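Local coordinates for protein VP1 (Polyomavirus HPyV6, PDB 4PCG) that forms the pentamers of the polyomavirus outer capsid as its major coat protein and probably mediates attachment to host cells, at residues B[45-50]-B[173-178]; B[53-58]-B[144-149]. One frame throughout, in Å; residues are numbered along the deposited sequence. Where two conformers were deposited one is given.

Interaction 1. Residues B[45-50]-B[173-178]; sequences APYTFT and PIEIWS. With NA (sodium ion), chain L.
A single hydrogen bond carries this contact: Y47 OH donates to E175 OE1 over 2.6 Å. The two side chains reach toward each other from opposite directions across backbones whose nearest CA atoms, those of Y47 and E175, are 12.6 Å apart, a span that the long tyrosine and glutamate side chains, each with a polar end, are suited to bridge. Y47 holds CG anti to its own nitrogen (chi1 -170°), which sends the phenol across the gap. OE1 lies near the ring plane at the hydroxyl edge and accepts the bond through its syn lone pair; ring and carboxylate are turned 27° apart, and ring CE2 comes to 3.7 Å from E175 OE2. Both oxygens of this buried carboxylate are engaged, since OE2 bonds to S58 OG, and such pairing probably eases the cost of burying a charge.

Metal coordination occupies the other end of 45-50. T48 OG1 at 2.6 Å and T50 OG1 at 2.5 Å bind the sodium ion, which T52 O, D54 and a water complete; threonine hydroxyls are hard oxygen donors, well suited to a hard cation such as sodium. That water, 2.3 Å from the sodium, also donates to T48 O and lies above one face of the Y47 ring, toward its rim.

Within 173-178, P173 O accepts from both I176 N and W177 N. The contact joins the loop between strands 9-27 and 52-53 to the turn leading into strand 177-179. L53 packs beside it, M238 of strand 227-239 touches Y47, and in the second subunit L98 packs on both partners while G99 N bonds to Y47 OH, placing the pair at a pentamer interface.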
ATOM      1  N   ALA B  45     -17.888 -25.392   6.160  1.00 19.14           N
ATOM      2  CA  ALA B  45     -17.433 -26.748   6.383  1.00 19.15           C
ATOM      3  C   ALA B  45     -16.008 -26.855   5.818  1.00 17.78           C
ATOM      4  O   ALA B  45     -15.612 -26.060   4.952  1.00 18.42           O
ATOM      5  CB  ALA B  45     -18.363 -27.751   5.681  1.00 21.60           C
ATOM      6  N   PRO B  46     -15.228 -27.831   6.296  1.00 19.52           N
ATOM      7  CA  PRO B  46     -13.879 -27.992   5.762  1.00 20.25           C
ATOM      8  C   PRO B  46     -13.810 -28.039   4.241  1.00 18.81           C
ATOM      9  O   PRO B  46     -14.638 -28.700   3.578  1.00 19.38           O
ATOM     10  CB  PRO B  46     -13.432 -29.317   6.346  1.00 22.37           C
ATOM     11  CG  PRO B  46     -14.179 -29.408   7.624  1.00 23.54           C
ATOM     12  CD  PRO B  46     -15.528 -28.839   7.323  1.00 21.88           C
ATOM     13  N   TYR B  47     -12.837 -27.319   3.701  1.00 17.97           N
ATOM     14  CA  TYR B  47     -12.715 -27.129   2.255  1.00 18.00           C
ATOM     15  C   TYR B  47     -11.862 -28.245   1.709  1.00 21.50           C
ATOM     16  O   TYR B  47     -10.649 -28.262   1.901  1.00 21.45           O
ATOM     17  CB  TYR B  47     -12.124 -25.737   1.961  1.00 18.64           C
ATOM     18  CG  TYR B  47     -12.143 -25.294   0.507  1.00 17.15           C
ATOM     19  CD1 TYR B  47     -11.180 -25.747  -0.391  1.00 19.06           C
ATOM     20  CD2 TYR B  47     -13.112 -24.389   0.028  1.00 17.19           C
ATOM     21  CE1 TYR B  47     -11.187 -25.351  -1.712  1.00 19.27           C
ATOM     22  CE2 TYR B  47     -13.112 -23.984  -1.299  1.00 17.67           C
ATOM     23  CZ  TYR B  47     -12.145 -24.473  -2.168  1.00 17.56           C
ATOM     24  OH  TYR B  47     -12.093 -24.070  -3.487  1.00 19.88           O
ATOM     25  N   THR B  48     -12.478 -29.202   1.035  1.00 21.76           N
ATOM     26  CA  THR B  48     -11.696 -30.362   0.523  1.00 23.79           C
ATOM     27  C   THR B  48     -10.944 -30.023  -0.755  1.00 26.54           C
ATOM     28  O   THR B  48     -11.297 -29.101  -1.484  1.00 29.00           O
ATOM     29  CB  THR B  48     -12.583 -31.582   0.270  1.00 26.99           C
ATOM     30  OG1 THR B  48     -13.506 -31.276  -0.793  1.00 25.66           O
ATOM     31  CG2 THR B  48     -13.334 -31.939   1.562  1.00 29.62           C
ATOM     32  N   PHE B  49      -9.901 -30.785  -1.037  1.00 27.37           N
ATOM     33  CA  PHE B  49      -9.010 -30.447  -2.138  1.00 32.48           C
ATOM     34  C   PHE B  49      -9.332 -31.246  -3.389  1.00 33.83           C
ATOM     35  O   PHE B  49      -8.453 -31.523  -4.188  1.00 52.24           O
ATOM     36  CB  PHE B  49      -7.551 -30.668  -1.696  1.00 39.02           C
ATOM     37  CG  PHE B  49      -7.113 -29.788  -0.543  1.00 36.34           C
ATOM     38  CD1 PHE B  49      -7.836 -28.648  -0.166  1.00 37.22           C
ATOM     39  CD2 PHE B  49      -5.943 -30.074   0.137  1.00 38.94           C
ATOM     40  CE1 PHE B  49      -7.413 -27.855   0.894  1.00 39.04           C
ATOM     41  CE2 PHE B  49      -5.511 -29.272   1.178  1.00 35.61           C
ATOM     42  CZ  PHE B  49      -6.246 -28.175   1.565  1.00 35.58           C
ATOM     43  N   THR B  50     -10.596 -31.627  -3.543  1.00 33.62           N
ATOM     44  CA  THR B  50     -11.063 -32.389  -4.689  1.00 30.45           C
ATOM     45  C   THR B  50     -11.230 -31.495  -5.909  1.00 34.01           C
ATOM     46  O   THR B  50     -11.057 -30.261  -5.845  1.00 35.23           O
ATOM     47  CB  THR B  50     -12.442 -33.021  -4.395  1.00 32.06           C
ATOM     48  OG1 THR B  50     -13.410 -31.979  -4.155  1.00 27.73           O
ATOM     49  CG2 THR B  50     -12.372 -33.955  -3.188  1.00 36.50           C
ATOM     50  N   PRO B 173     -22.068 -19.476  -5.822  1.00 14.46           N
ATOM     51  CA  PRO B 173     -20.720 -19.407  -5.243  1.00 15.12           C
ATOM     52  C   PRO B 173     -19.879 -18.314  -5.832  1.00 15.59           C
ATOM     53  O   PRO B 173     -19.829 -18.125  -7.064  1.00 15.16           O
ATOM     54  CB  PRO B 173     -20.126 -20.803  -5.523  1.00 15.01           C
ATOM     55  CG  PRO B 173     -20.932 -21.372  -6.640  1.00 18.02           C
ATOM     56  CD  PRO B 173     -22.312 -20.744  -6.520  1.00 15.53           C
ATOM     57  N   ILE B 174     -19.170 -17.606  -4.966  1.00 14.86           N
ATOM     58  CA  ILE B 174     -18.261 -16.572  -5.446  1.00 14.55           C
ATOM     59  C   ILE B 174     -17.074 -17.120  -6.234  1.00 16.77           C
ATOM     60  O   ILE B 174     -16.422 -16.371  -6.968  1.00 14.77           O
ATOM     61  CB  ILE B 174     -17.779 -15.628  -4.324  1.00 15.48           C
ATOM     62  CG1 ILE B 174     -16.872 -16.386  -3.334  1.00 15.09           C
ATOM     63  CG2 ILE B 174     -18.960 -14.973  -3.631  1.00 19.43           C
ATOM     64  CD1 ILE B 174     -16.307 -15.499  -2.219  1.00 18.15           C
ATOM     65  N   GLU B 175     -16.775 -18.414  -6.123  1.00 14.02           N
ATOM     66  CA  GLU B 175     -15.693 -18.960  -6.892  1.00 15.07           C
ATOM     67  C   GLU B 175     -16.075 -19.201  -8.357  1.00 17.45           C
ATOM     68  O   GLU B 175     -15.250 -19.673  -9.126  1.00 18.25           O
ATOM     69  CB  GLU B 175     -15.184 -20.248  -6.234  1.00 16.09           C
ATOM     70  CG  GLU B 175     -14.373 -19.976  -4.984  1.00 17.60           C
ATOM     71  CD  GLU B 175     -14.247 -21.218  -4.110  1.00 20.21           C
ATOM     72  OE1 GLU B 175     -13.393 -22.082  -4.425  1.00 19.17           O
ATOM     73  OE2 GLU B 175     -15.009 -21.337  -3.117  1.00 20.66           O
ATOM     74  N   ILE B 176     -17.321 -18.862  -8.726  1.00 16.36           N
ATOM     75  CA  ILE B 176     -17.864 -19.051 -10.068  1.00 16.67           C
ATOM     76  C   ILE B 176     -18.432 -17.754 -10.670  1.00 15.66           C
ATOM     77  O   ILE B 176     -18.220 -17.497 -11.862  1.00 16.18           O
ATOM     78  CB  ILE B 176     -18.975 -20.134 -10.041  1.00 16.84           C
ATOM     79  CG1 ILE B 176     -18.376 -21.525  -9.690  1.00 16.44           C
ATOM     80  CG2 ILE B 176     -19.720 -20.208 -11.354  1.00 19.40           C
ATOM     81  CD1 ILE B 176     -17.459 -22.085 -10.766  1.00 17.86           C
ATOM     82  N   TRP B 177     -19.153 -16.975  -9.857  1.00 13.57           N
ATOM     83  CA  TRP B 177     -19.995 -15.881 -10.348  1.00 13.28           C
ATOM     84  C   TRP B 177     -19.418 -14.505 -10.062  1.00 14.15           C
ATOM     85  O   TRP B 177     -19.275 -14.115  -8.898  1.00 16.24           O
ATOM     86  CB  TRP B 177     -21.413 -15.976  -9.757  1.00 13.91           C
ATOM     87  CG  TRP B 177     -22.123 -17.267 -10.132  1.00 16.25           C
ATOM     88  CD1 TRP B 177     -22.151 -18.423  -9.400  1.00 16.66           C
ATOM     89  CD2 TRP B 177     -22.847 -17.551 -11.350  1.00 18.23           C
ATOM     90  NE1 TRP B 177     -22.863 -19.393 -10.073  1.00 16.58           N
ATOM     91  CE2 TRP B 177     -23.294 -18.880 -11.270  1.00 16.36           C
ATOM     92  CE3 TRP B 177     -23.186 -16.797 -12.484  1.00 14.97           C
ATOM     93  CZ2 TRP B 177     -24.036 -19.488 -12.290  1.00 16.39           C
ATOM     94  CZ3 TRP B 177     -23.921 -17.406 -13.487  1.00 17.16           C
ATOM     95  CH2 TRP B 177     -24.335 -18.727 -13.386  1.00 17.92           C
ATOM     96  N   SER B 178     -19.152 -13.759 -11.131  1.00 15.64           N
ATOM     97  CA  SER B 178     -18.602 -12.393 -11.081  0.50 14.68           C
ATOM     98  C   SER B 178     -19.677 -11.381 -11.519  1.00 17.37           C
ATOM     99  O   SER B 178     -20.449 -11.669 -12.435  1.00 14.35           O
ATOM    100  CB  SER B 178     -17.400 -12.297 -12.026  0.50 15.33           C
ATOM    101  OG  SER B 178     -16.704 -11.052 -11.936  0.50 15.47           O
TER
HETATM  102 NA    NA L 303     -13.843 -29.873  -2.924  1.00 27.41          NA
HETATM  103  O   HOH W   1     -13.645 -27.607  -2.425  1.00 26.01           O

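Interaction 2. Residues B[53-58]-B[144-149]; sequences LDAGSS and AGLEGP. With NA (sodium ion), chain L.
L146 lays its branched end against the backbone of D54 and A55, and its two methyls divide the work. CD1 meets the peptide joining those residues, 3.9 Å from D54 O and the same distance from A55 N, and it also lies 4.0 Å from L53 O. CD2 instead faces the methyl of A55, at 4.1 Å from A55 CB. With CG beside the backbone N and anti to the carbonyl carbon (chi1 -60°), the leucine projects across the gap, and its fork lies against the D54-A55 backbone, one methyl on the peptide and the other on the alanine. No hydrogen bond crosses between the segments. A55 suits its place because G145 passes close by: their CA atoms, 6.1 Å apart, are the nearest pair, and a small residue on each side permits that approach.

Two loops of the VP1 jelly roll meet here, the one leading from strand 52-53 to strand 62-67 and the one between strands 141-142 and 163-166. D54 turns away from L146 and binds the sodium ion through OD2 at 2.4 Å, supplying a negative charge beside the oxygens of T48, T50 and T52 and a water. G56 has a positive phi of 103°, where a side chain would jam against the carbonyl of A55. S58 N returns a weak bond to D54 O. Across the gap, G145 O accepts from N171 ND2, while E147 OE1 forms a salt bridge with K165 NZ.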
ATOM      1  N   LEU B  53     -16.275 -28.102  -6.458  1.00 24.79           N
ATOM      2  CA  LEU B  53     -16.669 -27.076  -5.518  1.00 23.57           C
ATOM      3  C   LEU B  53     -17.926 -27.546  -4.818  1.00 24.46           C
ATOM      4  O   LEU B  53     -18.940 -27.808  -5.487  1.00 24.35           O
ATOM      5  CB  LEU B  53     -17.000 -25.746  -6.225  1.00 26.45           C
ATOM      6  CG  LEU B  53     -15.850 -24.933  -6.777  1.00 34.51           C
ATOM      7  CD1 LEU B  53     -16.409 -23.683  -7.452  1.00 38.51           C
ATOM      8  CD2 LEU B  53     -14.875 -24.548  -5.681  1.00 39.02           C
ATOM      9  N   ASP B  54     -17.857 -27.631  -3.489  1.00 22.32           N
ATOM     10  CA  ASP B  54     -18.846 -28.353  -2.704  1.00 24.17           C
ATOM     11  C   ASP B  54     -19.763 -27.374  -2.017  1.00 23.15           C
ATOM     12  O   ASP B  54     -19.340 -26.305  -1.559  1.00 22.30           O
ATOM     13  CB  ASP B  54     -18.175 -29.266  -1.668  1.00 25.87           C
ATOM     14  CG  ASP B  54     -17.215 -30.262  -2.295  1.00 29.78           C
ATOM     15  OD1 ASP B  54     -17.683 -31.078  -3.097  1.00 27.74           O
ATOM     16  OD2 ASP B  54     -15.986 -30.235  -1.991  1.00 27.48           O
ATOM     17  N   ALA B  55     -21.035 -27.737  -1.938  1.00 23.56           N
ATOM     18  CA  ALA B  55     -21.975 -26.941  -1.159  1.00 21.95           C
ATOM     19  C   ALA B  55     -21.584 -27.084   0.317  1.00 24.27           C
ATOM     20  O   ALA B  55     -21.202 -28.173   0.750  1.00 28.95           O
ATOM     21  CB  ALA B  55     -23.378 -27.447  -1.380  1.00 26.31           C
ATOM     22  N   GLY B  56     -21.636 -25.989   1.059  1.00 20.86           N
ATOM     23  CA  GLY B  56     -21.361 -26.014   2.488  1.00 22.44           C
ATOM     24  C   GLY B  56     -19.978 -25.489   2.814  1.00 20.60           C
ATOM     25  O   GLY B  56     -19.767 -24.984   3.913  1.00 20.26           O
ATOM     26  N   SER B  57     -19.038 -25.630   1.869  1.00 19.41           N
ATOM     27  CA  SER B  57     -17.658 -25.164   2.077  1.00 20.39           C
ATOM     28  C   SER B  57     -17.291 -23.967   1.202  1.00 18.54           C
ATOM     29  O   SER B  57     -16.308 -23.303   1.468  1.00 18.11           O
ATOM     30  CB  SER B  57     -16.651 -26.298   1.872  1.00 20.81           C
ATOM     31  OG  SER B  57     -16.723 -26.814   0.563  1.00 22.80           O
ATOM     32  N   SER B  58     -18.087 -23.698   0.172  1.00 17.80           N
ATOM     33  CA  SER B  58     -17.824 -22.575  -0.732  1.00 18.85           C
ATOM     34  C   SER B  58     -18.766 -21.419  -0.366  1.00 19.74           C
ATOM     35  O   SER B  58     -19.993 -21.593  -0.243  1.00 19.75           O
ATOM     36  CB  SER B  58     -17.999 -23.011  -2.184  1.00 23.19           C
ATOM     37  OG  SER B  58     -16.833 -23.715  -2.631  1.00 27.81           O
ATOM     38  N   ALA B 144     -23.952 -30.223  -7.336  1.00 23.65           N
ATOM     39  CA  ALA B 144     -25.323 -30.106  -7.875  1.00 25.66           C
ATOM     40  C   ALA B 144     -26.188 -29.098  -7.110  1.00 24.19           C
ATOM     41  O   ALA B 144     -27.090 -28.500  -7.672  1.00 21.73           O
ATOM     42  CB  ALA B 144     -25.999 -31.456  -7.894  1.00 30.99           C
ATOM     43  N   GLY B 145     -25.909 -28.915  -5.833  1.00 20.29           N
ATOM     44  CA  GLY B 145     -26.625 -27.941  -5.015  1.00 20.17           C
ATOM     45  C   GLY B 145     -26.338 -26.473  -5.277  1.00 19.88           C
ATOM     46  O   GLY B 145     -27.053 -25.617  -4.785  1.00 19.23           O
ATOM     47  N   LEU B 146     -25.288 -26.179  -6.039  1.00 18.66           N
ATOM     48  CA  LEU B 146     -24.889 -24.834  -6.343  1.00 18.00           C
ATOM     49  C   LEU B 146     -25.162 -24.474  -7.804  1.00 18.43           C
ATOM     50  O   LEU B 146     -25.123 -25.337  -8.700  1.00 18.05           O
ATOM     51  CB  LEU B 146     -23.384 -24.701  -6.072  1.00 18.32           C
ATOM     52  CG  LEU B 146     -22.938 -24.972  -4.657  1.00 20.62           C
ATOM     53  CD1 LEU B 146     -21.418 -24.844  -4.556  1.00 23.48           C
ATOM     54  CD2 LEU B 146     -23.629 -24.057  -3.669  1.00 18.76           C
ATOM     55  N   GLU B 147     -25.454 -23.204  -8.042  1.00 18.05           N
ATOM     56  CA  GLU B 147     -25.542 -22.671  -9.401  1.00 17.69           C
ATOM     57  C   GLU B 147     -24.159 -22.705 -10.064  1.00 17.46           C
ATOM     58  O   GLU B 147     -23.175 -22.163  -9.539  1.00 16.57           O
ATOM     59  CB  GLU B 147     -26.057 -21.224  -9.392  1.00 18.32           C
ATOM     60  CG  GLU B 147     -27.538 -21.085  -9.088  1.00 19.92           C
ATOM     61  CD  GLU B 147     -28.456 -21.202 -10.302  1.00 24.29           C
ATOM     62  OE1 GLU B 147     -27.981 -21.414 -11.444  1.00 28.86           O
ATOM     63  OE2 GLU B 147     -29.684 -21.117 -10.117  1.00 23.95           O
ATOM     64  N   GLY B 148     -24.099 -23.315 -11.232  1.00 21.19           N
ATOM     65  CA  GLY B 148     -22.854 -23.397 -11.974  1.00 22.50           C
ATOM     66  C   GLY B 148     -23.090 -22.960 -13.403  1.00 24.90           C
ATOM     67  O   GLY B 148     -24.236 -22.840 -13.825  1.00 23.06           O
ATOM     68  N   PRO B 149     -22.013 -22.740 -14.167  1.00 21.34           N
ATOM     69  CA  PRO B 149     -22.230 -22.391 -15.583  1.00 23.45           C
ATOM     70  C   PRO B 149     -22.957 -23.467 -16.373  1.00 25.45           C
ATOM     71  O   PRO B 149     -22.878 -24.646 -16.019  1.00 25.39           O
ATOM     72  CB  PRO B 149     -20.817 -22.215 -16.121  1.00 24.64           C
ATOM     73  CG  PRO B 149     -19.910 -22.146 -14.931  1.00 27.33           C
ATOM     74  CD  PRO B 149     -20.586 -22.898 -13.836  1.00 23.98           C
TER
HETATM   75 NA    NA L 303     -13.843 -29.873  -2.924  1.00 27.41          NA
HETATM   76  O   HOH W   1     -13.645 -27.607  -2.425  1.00 26.01           O

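In the fold
The two contacts lie only about 7 Å apart, centre to centre, and share the sodium ion and its water: interaction 1 supplies T48 and T50, interaction 2 supplies D54. Probable hydrogen bonds also join them, with W177 NE1 reaching E147 O and A45 N reaching G56 O, so all four segments form one cluster of loops. Their chemistry follows their place. Interaction 1 is buried, polar and directional, and reaches the neighbouring subunit. Interaction 2 is partly buried, rests on van der Waals packing of a leucine against backbone and an alanine methyl, and no other chain of the pentamer touches its segments. L53 belongs to both settings, its backbone oxygen beside L146 and its side chain against Y47 and E175.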